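Local atomic coordinates of trans-2-enoyl-CoA reductase [NADH] (Treponema denticola ATCC 35405, PDB entry 4GGO), a protein that catalyses the NADH-dependent reduction of the carbon-carbon double bond of trans-2-enoyl-CoA thioesters such as crotonyl-CoA, a step of type II fatty acid synthesis. Residues V7-R12 / D377-N382; F141-Y146 / E321-K326; F299-E304 / Q350-A355. All blocks are in the same frame, centred on the assembly; numbering follows the deposited sequence.

Interaction 1 of 3, residues V7-R12 / D377-N382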
ATOM      1  N   VAL A   7       2.905   8.335 -25.300  1.00 52.60           N
ATOM      2  CA  VAL A   7       2.026   8.027 -24.178  1.00 49.29           C
ATOM      3  C   VAL A   7       1.999   9.135 -23.130  1.00 51.66           C
ATOM      4  O   VAL A   7       3.004   9.421 -22.479  1.00 47.97           O
ATOM      5  CB  VAL A   7       2.401   6.691 -23.514  1.00 49.84           C
ATOM      6  CG1 VAL A   7       1.578   6.474 -22.252  1.00 44.91           C
ATOM      7  CG2 VAL A   7       2.196   5.548 -24.491  1.00 48.97           C
ATOM      8  N   LYS A   8       0.830   9.750 -22.981  1.00 47.84           N
ATOM      9  CA  LYS A   8       0.613  10.796 -21.995  1.00 44.89           C
ATOM     10  C   LYS A   8      -0.475  10.330 -21.028  1.00 41.55           C
ATOM     11  O   LYS A   8      -1.235   9.419 -21.350  1.00 39.31           O
ATOM     12  CB  LYS A   8       0.202  12.094 -22.696  1.00 53.16           C
ATOM     13  CG  LYS A   8       1.307  12.730 -23.534  1.00 57.15           C
ATOM     14  CD  LYS A   8       2.508  13.092 -22.669  1.00 60.88           C
ATOM     15  CE  LYS A   8       3.352  14.198 -23.293  1.00 62.23           C
ATOM     16  NZ  LYS A   8       4.277  13.709 -24.352  1.00 65.05           N
ATOM     17  N   PRO A   9      -0.544  10.934 -19.829  1.00 44.41           N
ATOM     18  CA  PRO A   9      -1.568  10.502 -18.870  1.00 41.68           C
ATOM     19  C   PRO A   9      -2.990  10.771 -19.356  1.00 42.61           C
ATOM     20  O   PRO A   9      -3.271  11.835 -19.908  1.00 37.05           O
ATOM     21  CB  PRO A   9      -1.264  11.347 -17.626  1.00 44.46           C
ATOM     22  CG  PRO A   9      -0.493  12.517 -18.134  1.00 43.83           C
ATOM     23  CD  PRO A   9       0.325  11.981 -19.266  1.00 43.67           C
ATOM     24  N   MET A  10      -3.874   9.799 -19.152  1.00 39.27           N
ATOM     25  CA  MET A  10      -5.281   9.952 -19.497  1.00 43.16           C
ATOM     26  C   MET A  10      -6.151   9.742 -18.263  1.00 36.11           C
ATOM     27  O   MET A  10      -6.442   8.608 -17.885  1.00 37.83           O
ATOM     28  CB  MET A  10      -5.683   8.957 -20.584  1.00 45.70           C
ATOM     29  CG  MET A  10      -7.139   9.073 -21.007  1.00 53.67           C
ATOM     30  SD  MET A  10      -7.788   7.557 -21.736  1.00 79.31           S
ATOM     31  CE  MET A  10      -9.446   8.076 -22.175  1.00 62.22           C
ATOM     32  N   VAL A  11      -6.565  10.838 -17.638  1.00 37.12           N
ATOM     33  CA  VAL A  11      -7.349  10.759 -16.411  1.00 40.52           C
ATOM     34  C   VAL A  11      -8.836  11.011 -16.657  1.00 40.98           C
ATOM     35  O   VAL A  11      -9.228  12.092 -17.093  1.00 42.60           O
ATOM     36  CB  VAL A  11      -6.839  11.756 -15.353  1.00 37.59           C
ATOM     37  CG1 VAL A  11      -7.628  11.607 -14.064  1.00 36.63           C
ATOM     38  CG2 VAL A  11      -5.354  11.544 -15.102  1.00 31.35           C
ATOM     39  N   ARG A  12      -9.653  10.001 -16.377  1.00 38.57           N
ATOM     40  CA  ARG A  12     -11.103  10.129 -16.477  1.00 38.07           C
ATOM     41  C   ARG A  12     -11.748   9.719 -15.158  1.00 37.22           C
ATOM     42  O   ARG A  12     -11.400   8.682 -14.590  1.00 40.41           O
ATOM     43  CB  ARG A  12     -11.647   9.263 -17.616  1.00 42.41           C
ATOM     44  CG  ARG A  12     -11.077   9.596 -18.984  1.00 42.93           C
ATOM     45  CD  ARG A  12     -11.400  11.023 -19.393  1.00 45.58           C
ATOM     46  NE  ARG A  12     -10.787  11.370 -20.672  1.00 52.94           N
ATOM     47  CZ  ARG A  12     -10.914  12.551 -21.267  1.00 53.50           C
ATOM     48  NH1 ARG A  12     -11.638  13.507 -20.702  1.00 53.23           N
ATOM     49  NH2 ARG A  12     -10.318  12.775 -22.430  1.00 57.26           N
ATOM     50  N   ASP A 377       2.863  12.185  -7.146  1.00 23.44           N
ATOM     51  CA  ASP A 377       2.544  10.885  -6.560  1.00 26.28           C
ATOM     52  C   ASP A 377       1.403  10.196  -7.299  1.00 28.48           C
ATOM     53  O   ASP A 377       1.437   8.985  -7.522  1.00 24.30           O
ATOM     54  CB  ASP A 377       2.206  11.023  -5.075  1.00 22.71           C
ATOM     55  CG  ASP A 377       3.422  11.338  -4.228  1.00 30.28           C
ATOM     56  OD1 ASP A 377       4.553  11.216  -4.746  1.00 35.15           O
ATOM     57  OD2 ASP A 377       3.251  11.698  -3.045  1.00 34.36           O
ATOM     58  N   PHE A 378       0.395  10.975  -7.678  1.00 25.30           N
ATOM     59  CA  PHE A 378      -0.735  10.453  -8.437  1.00 29.77           C
ATOM     60  C   PHE A 378      -0.290   9.932  -9.800  1.00 22.15           C
ATOM     61  O   PHE A 378      -0.737   8.875 -10.248  1.00 27.61           O
ATOM     62  CB  PHE A 378      -1.801  11.540  -8.612  1.00 26.93           C
ATOM     63  CG  PHE A 378      -2.990  11.101  -9.419  1.00 30.46           C
ATOM     64  CD1 PHE A 378      -4.015  10.379  -8.831  1.00 31.24           C
ATOM     65  CD2 PHE A 378      -3.084  11.415 -10.767  1.00 32.08           C
ATOM     66  CE1 PHE A 378      -5.113   9.976  -9.571  1.00 39.16           C
ATOM     67  CE2 PHE A 378      -4.180  11.014 -11.511  1.00 34.31           C
ATOM     68  CZ  PHE A 378      -5.194  10.294 -10.912  1.00 31.48           C
ATOM     69  N   LEU A 379       0.598  10.677 -10.450  1.00 23.92           N
ATOM     70  CA  LEU A 379       1.062  10.335 -11.790  1.00 24.14           C
ATOM     71  C   LEU A 379       2.115   9.228 -11.795  1.00 28.45           C
ATOM     72  O   LEU A 379       2.128   8.383 -12.690  1.00 28.66           O
ATOM     73  CB  LEU A 379       1.603  11.577 -12.501  1.00 25.17           C
ATOM     74  CG  LEU A 379       0.562  12.602 -12.957  1.00 28.76           C
ATOM     75  CD1 LEU A 379       1.238  13.840 -13.526  1.00 33.34           C
ATOM     76  CD2 LEU A 379      -0.381  11.986 -13.979  1.00 30.04           C
ATOM     77  N   ALA A 380       2.992   9.235 -10.795  1.00 24.49           N
ATOM     78  CA  ALA A 380       4.080   8.262 -10.727  1.00 27.40           C
ATOM     79  C   ALA A 380       3.578   6.848 -10.456  1.00 29.74           C
ATOM     80  O   ALA A 380       4.263   5.870 -10.757  1.00 26.90           O
ATOM     81  CB  ALA A 380       5.104   8.673  -9.676  1.00 27.58           C
ATOM     82  N   SER A 381       2.380   6.744  -9.890  1.00 23.88           N
ATOM     83  CA  SER A 381       1.776   5.444  -9.620  1.00 31.04           C
ATOM     84  C   SER A 381       1.489   4.692 -10.918  1.00 28.30           C
ATOM     85  O   SER A 381       1.381   3.466 -10.924  1.00 29.32           O
ATOM     86  CB  SER A 381       0.490   5.606  -8.808  1.00 31.15           C
ATOM     87  OG  SER A 381       0.763   6.156  -7.531  1.00 42.38           O
ATOM     88  N   ASN A 382       1.370   5.437 -12.012  1.00 26.60           N
ATOM     89  CA  ASN A 382       1.127   4.848 -13.324  1.00 26.92           C
ATOM     90  C   ASN A 382       2.304   5.038 -14.277  1.00 28.55           C
ATOM     91  O   ASN A 382       2.206   4.736 -15.466  1.00 31.80           O
ATOM     92  CB  ASN A 382      -0.154   5.417 -13.937  1.00 31.15           C
ATOM     93  CG  ASN A 382      -1.398   4.978 -13.193  1.00 33.13           C
ATOM     94  OD1 ASN A 382      -1.612   5.358 -12.042  1.00 38.38           O
ATOM     95  ND2 ASN A 382      -2.231   4.179 -13.849  1.00 35.57           N
TER
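Pro9 and Val11 of the N-terminal segment meet Leu379 and Phe378 in helix 371-380. Pro9 comes first along the chain. Its ring carbon CB lies 3.8 Å from Leu379 CD2, and its CG is a little farther from the same methyl. One branch of the leucine therefore does all the touching, slantwise against the proline ring. Pro9 also packs on Phe384. Val11 then points toward the helix. Its CG2 sits in the plane of the Phe378 ring, at the edge, 3.8 Å from CE2. Its CG1 is 4.2 Å from Phe378 CZ and stands out of the ring plane. Phe378 reaches these methyls because its CG is anti to the backbone N (chi1 178°). Asn18 bonds to Lys8 O and Met10 N through its side chain and to Asn382 ND2 through its backbone O, so it joins the two segments from outside. The contact is small, apolar and near the surface. Phe378 also lies close to Val281, an NAD(+)-binding residue. The short antiparallel strand pair 11-12/15-16 is thereby laid against a C-terminal helix beside the cofactor site.

Interaction 2 of 3, residues F141-Y146 / E321-K326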
ATOM      1  N   PHE A 141       7.734 -19.675   4.939  1.00 33.50           N
ATOM      2  CA  PHE A 141       7.723 -18.219   5.057  1.00 30.05           C
ATOM      3  C   PHE A 141       8.012 -17.740   6.478  1.00 34.32           C
ATOM      4  O   PHE A 141       7.490 -18.293   7.447  1.00 34.84           O
ATOM      5  CB  PHE A 141       6.385 -17.651   4.578  1.00 31.14           C
ATOM      6  CG  PHE A 141       6.096 -17.912   3.126  1.00 28.11           C
ATOM      7  CD1 PHE A 141       6.830 -17.281   2.135  1.00 29.26           C
ATOM      8  CD2 PHE A 141       5.082 -18.777   2.751  1.00 28.68           C
ATOM      9  CE1 PHE A 141       6.566 -17.515   0.799  1.00 24.40           C
ATOM     10  CE2 PHE A 141       4.810 -19.014   1.417  1.00 29.38           C
ATOM     11  CZ  PHE A 141       5.553 -18.383   0.439  1.00 26.73           C
ATOM     12  N   ASP A 142       8.844 -16.709   6.595  1.00 32.48           N
ATOM     13  CA  ASP A 142       9.133 -16.102   7.892  1.00 31.58           C
ATOM     14  C   ASP A 142       8.613 -14.667   7.964  1.00 33.11           C
ATOM     15  O   ASP A 142       8.671 -14.028   9.014  1.00 32.71           O
ATOM     16  CB  ASP A 142      10.631 -16.158   8.210  1.00 28.06           C
ATOM     17  CG  ASP A 142      11.485 -15.546   7.117  1.00 36.66           C
ATOM     18  OD1 ASP A 142      11.727 -14.322   7.166  1.00 36.59           O
ATOM     19  OD2 ASP A 142      11.919 -16.291   6.213  1.00 38.95           O
ATOM     20  N   LEU A 143       8.107 -14.169   6.840  1.00 28.57           N
ATOM     21  CA  LEU A 143       7.465 -12.861   6.793  1.00 32.42           C
ATOM     22  C   LEU A 143       6.357 -12.842   5.745  1.00 26.46           C
ATOM     23  O   LEU A 143       6.596 -13.125   4.572  1.00 29.03           O
ATOM     24  CB  LEU A 143       8.481 -11.755   6.499  1.00 26.71           C
ATOM     25  CG  LEU A 143       7.879 -10.366   6.273  1.00 28.18           C
ATOM     26  CD1 LEU A 143       7.170  -9.863   7.525  1.00 28.72           C
ATOM     27  CD2 LEU A 143       8.944  -9.379   5.825  1.00 25.87           C
ATOM     28  N   ILE A 144       5.145 -12.512   6.175  1.00 25.97           N
ATOM     29  CA  ILE A 144       4.007 -12.456   5.266  1.00 25.86           C
ATOM     30  C   ILE A 144       3.357 -11.079   5.285  1.00 22.12           C
ATOM     31  O   ILE A 144       2.745 -10.684   6.275  1.00 25.89           O
ATOM     32  CB  ILE A 144       2.951 -13.519   5.610  1.00 29.49           C
ATOM     33  CG1 ILE A 144       3.577 -14.913   5.592  1.00 32.10           C
ATOM     34  CG2 ILE A 144       1.782 -13.444   4.638  1.00 23.01           C
ATOM     35  CD1 ILE A 144       2.603 -16.015   5.910  1.00 22.71           C
ATOM     36  N   VAL A 145       3.492 -10.353   4.183  1.00 23.48           N
ATOM     37  CA  VAL A 145       2.958  -9.002   4.096  1.00 24.30           C
ATOM     38  C   VAL A 145       1.611  -8.988   3.385  1.00 24.74           C
ATOM     39  O   VAL A 145       1.519  -9.309   2.200  1.00 24.89           O
ATOM     40  CB  VAL A 145       3.934  -8.062   3.367  1.00 23.99           C
ATOM     41  CG1 VAL A 145       3.360  -6.655   3.291  1.00 21.78           C
ATOM     42  CG2 VAL A 145       5.287  -8.058   4.072  1.00 20.55           C
ATOM     43  N   TYR A 146       0.564  -8.618   4.117  1.00 25.02           N
ATOM     44  CA  TYR A 146      -0.771  -8.525   3.539  1.00 26.31           C
ATOM     45  C   TYR A 146      -1.097  -7.079   3.184  1.00 28.92           C
ATOM     46  O   TYR A 146      -1.430  -6.278   4.056  1.00 23.20           O
ATOM     47  CB  TYR A 146      -1.821  -9.081   4.503  1.00 26.55           C
ATOM     48  CG  TYR A 146      -3.188  -9.254   3.877  1.00 28.52           C
ATOM     49  CD1 TYR A 146      -4.110  -8.215   3.870  1.00 29.89           C
ATOM     50  CD2 TYR A 146      -3.552 -10.457   3.287  1.00 28.13           C
ATOM     51  CE1 TYR A 146      -5.358  -8.370   3.295  1.00 35.25           C
ATOM     52  CE2 TYR A 146      -4.798 -10.621   2.709  1.00 30.82           C
ATOM     53  CZ  TYR A 146      -5.696  -9.576   2.716  1.00 35.65           C
ATOM     54  OH  TYR A 146      -6.935  -9.736   2.143  1.00 41.74           O
ATOM     55  N   GLU A 321      13.461  -0.400  11.571  1.00 18.61           N
ATOM     56  CA  GLU A 321      13.197   0.200  12.877  1.00 22.71           C
ATOM     57  C   GLU A 321      12.005  -0.401  13.624  1.00 20.81           C
ATOM     58  O   GLU A 321      11.642   0.082  14.697  1.00 22.87           O
ATOM     59  CB  GLU A 321      13.018   1.714  12.738  1.00 24.35           C
ATOM     60  CG  GLU A 321      14.295   2.471  12.410  1.00 27.00           C
ATOM     61  CD  GLU A 321      15.167   2.702  13.630  1.00 40.93           C
ATOM     62  OE1 GLU A 321      15.092   3.804  14.215  1.00 40.24           O
ATOM     63  OE2 GLU A 321      15.925   1.784  14.006  1.00 36.60           O
ATOM     64  N   ARG A 322      11.396  -1.441  13.062  1.00 21.39           N
ATOM     65  CA  ARG A 322      10.299  -2.131  13.738  1.00 22.19           C
ATOM     66  C   ARG A 322      10.482  -3.646  13.715  1.00 23.26           C
ATOM     67  O   ARG A 322      10.571  -4.287  14.761  1.00 24.29           O
ATOM     68  CB  ARG A 322       8.946  -1.770  13.114  1.00 21.48           C
ATOM     69  CG  ARG A 322       8.560  -0.302  13.208  1.00 13.87           C
ATOM     70  CD  ARG A 322       8.329   0.133  14.647  1.00 23.80           C
ATOM     71  NE  ARG A 322       7.716   1.456  14.719  1.00 24.85           N
ATOM     72  CZ  ARG A 322       8.387   2.597  14.604  1.00 23.36           C
ATOM     73  NH1 ARG A 322       9.698   2.579  14.411  1.00 20.39           N
ATOM     74  NH2 ARG A 322       7.748   3.757  14.680  1.00 24.68           N
ATOM     75  N   LEU A 323      10.537  -4.212  12.513  1.00 22.41           N
ATOM     76  CA  LEU A 323      10.584  -5.660  12.349  1.00 25.61           C
ATOM     77  C   LEU A 323      11.947  -6.250  12.701  1.00 28.50           C
ATOM     78  O   LEU A 323      12.033  -7.234  13.437  1.00 28.55           O
ATOM     79  CB  LEU A 323      10.203  -6.048  10.918  1.00 21.70           C
ATOM     80  CG  LEU A 323       8.851  -5.539  10.409  1.00 23.81           C
ATOM     81  CD1 LEU A 323       8.595  -6.031   8.992  1.00 21.03           C
ATOM     82  CD2 LEU A 323       7.730  -5.965  11.343  1.00 19.90           C
ATOM     83  N   TYR A 324      13.010  -5.652  12.175  1.00 21.41           N
ATOM     84  CA  TYR A 324      14.349  -6.204  12.350  1.00 29.04           C
ATOM     85  C   TYR A 324      15.290  -5.201  13.008  1.00 23.19           C
ATOM     86  O   TYR A 324      16.118  -4.575  12.344  1.00 22.18           O
ATOM     87  CB  TYR A 324      14.900  -6.692  11.007  1.00 25.99           C
ATOM     88  CG  TYR A 324      13.947  -7.629  10.298  1.00 23.30           C
ATOM     89  CD1 TYR A 324      13.873  -8.971  10.648  1.00 28.16           C
ATOM     90  CD2 TYR A 324      13.108  -7.168   9.291  1.00 23.58           C
ATOM     91  CE1 TYR A 324      12.995  -9.829  10.011  1.00 28.06           C
ATOM     92  CE2 TYR A 324      12.226  -8.018   8.649  1.00 23.99           C
ATOM     93  CZ  TYR A 324      12.175  -9.347   9.012  1.00 29.84           C
ATOM     94  OH  TYR A 324      11.301 -10.196   8.374  1.00 28.93           O
ATOM     95  N   ARG A 325      15.148  -5.060  14.322  1.00 23.03           N
ATOM     96  CA  ARG A 325      15.941  -4.118  15.102  1.00 25.31           C
ATOM     97  C   ARG A 325      17.081  -4.817  15.832  1.00 27.25           C
ATOM     98  O   ARG A 325      17.037  -6.024  16.068  1.00 27.71           O
ATOM     99  CB  ARG A 325      15.058  -3.411  16.129  1.00 25.74           C
ATOM    100  CG  ARG A 325      13.940  -2.582  15.532  1.00 29.23           C
ATOM    101  CD  ARG A 325      12.879  -2.292  16.575  1.00 27.84           C
ATOM    102  NE  ARG A 325      13.440  -1.693  17.781  1.00 30.06           N
ATOM    103  CZ  ARG A 325      13.520  -0.384  17.996  1.00 30.64           C
ATOM    104  NH1 ARG A 325      13.074   0.466  17.082  1.00 28.61           N
ATOM    105  NH2 ARG A 325      14.046   0.075  19.123  1.00 34.14           N
ATOM    106  N   LYS A 326      18.093  -4.041  16.205  1.00 31.68           N
ATOM    107  CA  LYS A 326      19.236  -4.571  16.940  1.00 33.99           C
ATOM    108  C   LYS A 326      18.852  -5.007  18.353  1.00 31.07           C
ATOM    109  O   LYS A 326      19.521  -5.849  18.948  1.00 34.68           O
ATOM    110  CB  LYS A 326      20.362  -3.535  16.996  1.00 29.63           C
ATOM    111  CG  LYS A 326      20.832  -3.048  15.631  1.00 34.14           C
ATOM    112  CD  LYS A 326      21.919  -1.991  15.768  1.00 34.85           C
ATOM    113  CE  LYS A 326      22.181  -1.282  14.447  1.00 34.44           C
ATOM    114  NZ  LYS A 326      22.661  -2.209  13.388  1.00 32.80           N
TER
HETATM  115  O   HOH W   1      11.206 -12.701   9.612  1.00 37.47           O
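The Tyr324 ring meets Leu143 and a water at its hydroxyl end. Water 1 lies in the ring plane, at the edge, with its oxygen 2.8 Å from Tyr324 OH. Pro50 also touches this side chain. The contact belongs to the Rossmann-type core. Leu143 sits on strand 141-146 of the parallel sheet, between strands 52-56 and 227-233. Tyr324 is the first residue to leave helical geometry after helix 311-323. Leu143 meets Tyr324 OH with its CD2 at 3.6 Å and its CB at 3.7 Å. Its CG is anti to the backbone N (chi1 173°), and the branch at CD2 turns to the hydroxyl. The other branch, Leu143 CD1, looks at Leu323 CD1 across 4.3 Å, a looser apolar contact. Leu323 in turn packs on Leu230 of the neighbouring strand. The same water is hydrogen-bonded to Asp142 O (2.9 Å) and so links the backbone of Asp142 to Tyr324. The carboxylate oxygens of Asp142 accept from Lys51 N and Asn52 N. On the helix side, two arginines grip one carbonyl, Glu321 O, from opposite faces of its plane. Arg322 NH1 lies well above that plane. Arg325 NH1 makes the shorter bond to Glu321 O, at 2.8 Å, with an N-H...O angle of 159° and the oxygen nearly in its guanidinium plane.

Interaction 3 of 3, residues F299-E304 / Q350-A355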
ATOM      1  N   PHE A 299       1.920  16.873   3.067  1.00 14.39           N
ATOM      2  CA  PHE A 299       3.141  16.794   2.272  1.00 17.99           C
ATOM      3  C   PHE A 299       3.946  18.082   2.423  1.00 22.21           C
ATOM      4  O   PHE A 299       5.167  18.052   2.571  1.00 18.53           O
ATOM      5  CB  PHE A 299       2.824  16.557   0.792  1.00 15.39           C
ATOM      6  CG  PHE A 299       2.198  15.216   0.499  1.00 17.66           C
ATOM      7  CD1 PHE A 299       2.125  14.233   1.473  1.00 21.76           C
ATOM      8  CD2 PHE A 299       1.692  14.940  -0.761  1.00 23.97           C
ATOM      9  CE1 PHE A 299       1.551  13.003   1.198  1.00 16.19           C
ATOM     10  CE2 PHE A 299       1.118  13.712  -1.042  1.00 28.17           C
ATOM     11  CZ  PHE A 299       1.050  12.743  -0.061  1.00 24.73           C
ATOM     12  N   LYS A 300       3.247  19.211   2.392  1.00 19.96           N
ATOM     13  CA  LYS A 300       3.880  20.517   2.524  1.00 18.16           C
ATOM     14  C   LYS A 300       4.583  20.661   3.871  1.00 20.27           C
ATOM     15  O   LYS A 300       5.757  21.027   3.938  1.00 22.52           O
ATOM     16  CB  LYS A 300       2.839  21.623   2.363  1.00 18.38           C
ATOM     17  CG  LYS A 300       3.418  23.028   2.383  1.00 25.41           C
ATOM     18  CD  LYS A 300       4.324  23.257   1.186  1.00 29.41           C
ATOM     19  CE  LYS A 300       4.669  24.728   1.028  1.00 38.56           C
ATOM     20  NZ  LYS A 300       5.462  24.979  -0.208  1.00 38.31           N
ATOM     21  N   VAL A 301       3.854  20.368   4.941  1.00 16.27           N
ATOM     22  CA  VAL A 301       4.380  20.491   6.293  1.00 16.30           C
ATOM     23  C   VAL A 301       5.547  19.537   6.549  1.00 19.20           C
ATOM     24  O   VAL A 301       6.584  19.940   7.078  1.00 16.76           O
ATOM     25  CB  VAL A 301       3.273  20.245   7.342  1.00 21.95           C
ATOM     26  CG1 VAL A 301       3.862  20.166   8.738  1.00 23.45           C
ATOM     27  CG2 VAL A 301       2.214  21.339   7.264  1.00 19.68           C
ATOM     28  N   MET A 302       5.379  18.275   6.166  1.00 15.47           N
ATOM     29  CA  MET A 302       6.384  17.261   6.466  1.00 20.94           C
ATOM     30  C   MET A 302       7.660  17.407   5.634  1.00 19.39           C
ATOM     31  O   MET A 302       8.750  17.071   6.098  1.00 20.18           O
ATOM     32  CB  MET A 302       5.793  15.852   6.346  1.00 15.62           C
ATOM     33  CG  MET A 302       4.650  15.604   7.323  1.00 15.81           C
ATOM     34  SD  MET A 302       4.093  13.893   7.403  1.00 21.65           S
ATOM     35  CE  MET A 302       5.407  13.147   8.366  1.00 24.19           C
ATOM     36  N   LYS A 303       7.528  17.920   4.415  1.00 16.76           N
ATOM     37  CA  LYS A 303       8.702  18.181   3.587  1.00 20.22           C
ATOM     38  C   LYS A 303       9.511  19.348   4.149  1.00 28.23           C
ATOM     39  O   LYS A 303      10.740  19.349   4.080  1.00 22.13           O
ATOM     40  CB  LYS A 303       8.308  18.441   2.130  1.00 18.19           C
ATOM     41  CG  LYS A 303       7.946  17.177   1.360  1.00 18.97           C
ATOM     42  CD  LYS A 303       7.466  17.486  -0.052  1.00 19.11           C
ATOM     43  CE  LYS A 303       7.141  16.204  -0.808  1.00 17.81           C
ATOM     44  NZ  LYS A 303       6.703  16.466  -2.206  1.00 31.52           N
ATOM     45  N   GLU A 304       8.817  20.332   4.713  1.00 19.81           N
ATOM     46  CA  GLU A 304       9.484  21.464   5.348  1.00 19.99           C
ATOM     47  C   GLU A 304      10.152  21.051   6.659  1.00 20.03           C
ATOM     48  O   GLU A 304      11.218  21.555   7.006  1.00 20.30           O
ATOM     49  CB  GLU A 304       8.503  22.616   5.593  1.00 18.65           C
ATOM     50  CG  GLU A 304       8.049  23.323   4.326  1.00 26.76           C
ATOM     51  CD  GLU A 304       7.272  24.595   4.611  1.00 37.92           C
ATOM     52  OE1 GLU A 304       7.119  24.950   5.799  1.00 39.92           O
ATOM     53  OE2 GLU A 304       6.814  25.239   3.645  1.00 38.39           O
ATOM     54  N   GLN A 350       0.542  17.771  13.140  1.00 21.10           N
ATOM     55  CA  GLN A 350      -0.910  17.899  13.025  1.00 17.25           C
ATOM     56  C   GLN A 350      -1.413  19.323  13.265  1.00 21.65           C
ATOM     57  O   GLN A 350      -2.366  19.767  12.626  1.00 21.75           O
ATOM     58  CB  GLN A 350      -1.614  16.919  13.968  1.00 22.15           C
ATOM     59  CG  GLN A 350      -1.523  15.465  13.522  1.00 20.89           C
ATOM     60  CD  GLN A 350      -2.150  15.234  12.160  1.00 25.89           C
ATOM     61  OE1 GLN A 350      -3.290  15.629  11.912  1.00 20.72           O
ATOM     62  NE2 GLN A 350      -1.401  14.602  11.263  1.00 21.80           N
ATOM     63  N   LYS A 351      -0.773  20.038  14.184  1.00 20.77           N
ATOM     64  CA  LYS A 351      -1.161  21.416  14.449  1.00 25.76           C
ATOM     65  C   LYS A 351      -0.787  22.327  13.284  1.00 24.04           C
ATOM     66  O   LYS A 351      -1.531  23.242  12.937  1.00 28.11           O
ATOM     67  CB  LYS A 351      -0.550  21.909  15.762  1.00 30.31           C
ATOM     68  CG  LYS A 351      -1.204  21.297  16.989  1.00 40.79           C
ATOM     69  CD  LYS A 351      -0.823  22.040  18.258  1.00 48.37           C
ATOM     70  CE  LYS A 351       0.667  21.946  18.526  1.00 43.59           C
ATOM     71  NZ  LYS A 351       1.017  22.521  19.853  1.00 62.97           N
ATOM     72  N   ALA A 352       0.362  22.061  12.672  1.00 20.41           N
ATOM     73  CA  ALA A 352       0.796  22.820  11.507  1.00 24.54           C
ATOM     74  C   ALA A 352      -0.112  22.550  10.307  1.00 27.98           C
ATOM     75  O   ALA A 352      -0.435  23.460   9.543  1.00 25.37           O
ATOM     76  CB  ALA A 352       2.240  22.491  11.170  1.00 22.58           C
ATOM     77  N   VAL A 353      -0.522  21.294  10.148  1.00 21.14           N
ATOM     78  CA  VAL A 353      -1.413  20.917   9.056  1.00 21.94           C
ATOM     79  C   VAL A 353      -2.797  21.536   9.239  1.00 24.39           C
ATOM     80  O   VAL A 353      -3.382  22.057   8.288  1.00 23.07           O
ATOM     81  CB  VAL A 353      -1.545  19.382   8.932  1.00 21.93           C
ATOM     82  CG1 VAL A 353      -2.621  19.019   7.917  1.00 19.00           C
ATOM     83  CG2 VAL A 353      -0.210  18.764   8.544  1.00 20.43           C
ATOM     84  N   SER A 354      -3.311  21.478  10.463  1.00 22.60           N
ATOM     85  CA  SER A 354      -4.628  22.027  10.776  1.00 29.00           C
ATOM     86  C   SER A 354      -4.683  23.533  10.544  1.00 26.67           C
ATOM     87  O   SER A 354      -5.664  24.050  10.010  1.00 25.21           O
ATOM     88  CB  SER A 354      -5.022  21.702  12.218  1.00 26.29           C
ATOM     89  OG  SER A 354      -5.289  20.320  12.372  1.00 34.02           O
ATOM     90  N   ALA A 355      -3.629  24.233  10.951  1.00 23.27           N
ATOM     91  CA  ALA A 355      -3.552  25.673  10.742  1.00 28.07           C
ATOM     92  C   ALA A 355      -3.470  25.987   9.253  1.00 31.11           C
ATOM     93  O   ALA A 355      -4.063  26.954   8.777  1.00 34.17           O
ATOM     94  CB  ALA A 355      -2.354  26.257  11.477  1.00 29.19           C
TER
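Val301 has the most surface buried here, and it touches both Ala352 and Val353. It points from helix 291-305 at helix 347-359. Its two methyls share the work. Val301 CG1 lies 3.7 Å from Ala352 CB, and Val301 CG2 lies 3.8 Å from Val353 CG2. CG1 is anti to the backbone N of Val301 (chi1 171°), which spreads the two branches over two neighbouring residues of the facing helix. Ala352 adds a single methyl that points back at Val301. Ala352 CB is also 4.1 Å from Val301 CG2, so it nearly bridges the two branches. Val353 leaves its helix more to the flank and reaches across with CG2 alone. Val353 CG2 is also 4.0 Å from Val301 CB. The small Ala352 is consistent with a close backbone approach. Val301 CG2 is 4.0 Å from Val353 N, and the CA atoms of Val301 and Val353 are 6.4 Å apart. Val301 also packs on Leu356, one turn beyond Ala352 on helix 347-359, while Val353 continues onto Tyr294, Ser297 and Leu298. Behind the interface, Ser354 OG and Ser354 N both bond to Gln350 O, from opposite faces of its plane. The contact is close, apolar helix-helix packing. It joins a helix of the catalytic region to one of the C-terminal region, with the side chain of Val353 about 9 Å from that of the substrate-binding Tyr234.

Overall arrangement
From the N terminus, residues 7-12 run into the small strand pair, and interaction 1 closes the widest loop by joining them to 377-382. The other two contacts nest inside it. Interaction 2 starts at strand 141-146 of the central parallel sheet and closes at the end of helix 311-323. Interaction 3 starts earlier than that end, on helix 291-305, and closes later, on helix 347-359, so these two loops cross. Interactions 1 and 2 lie on opposite sides of the chain's centre, their own centres about 32 Å apart. Interactions 1 and 3 touch directly, where Asp377 OD2 packs 3.6 Å from Phe299 CE2. Together they tie the N-terminal segment, sheet core and C-terminal helices.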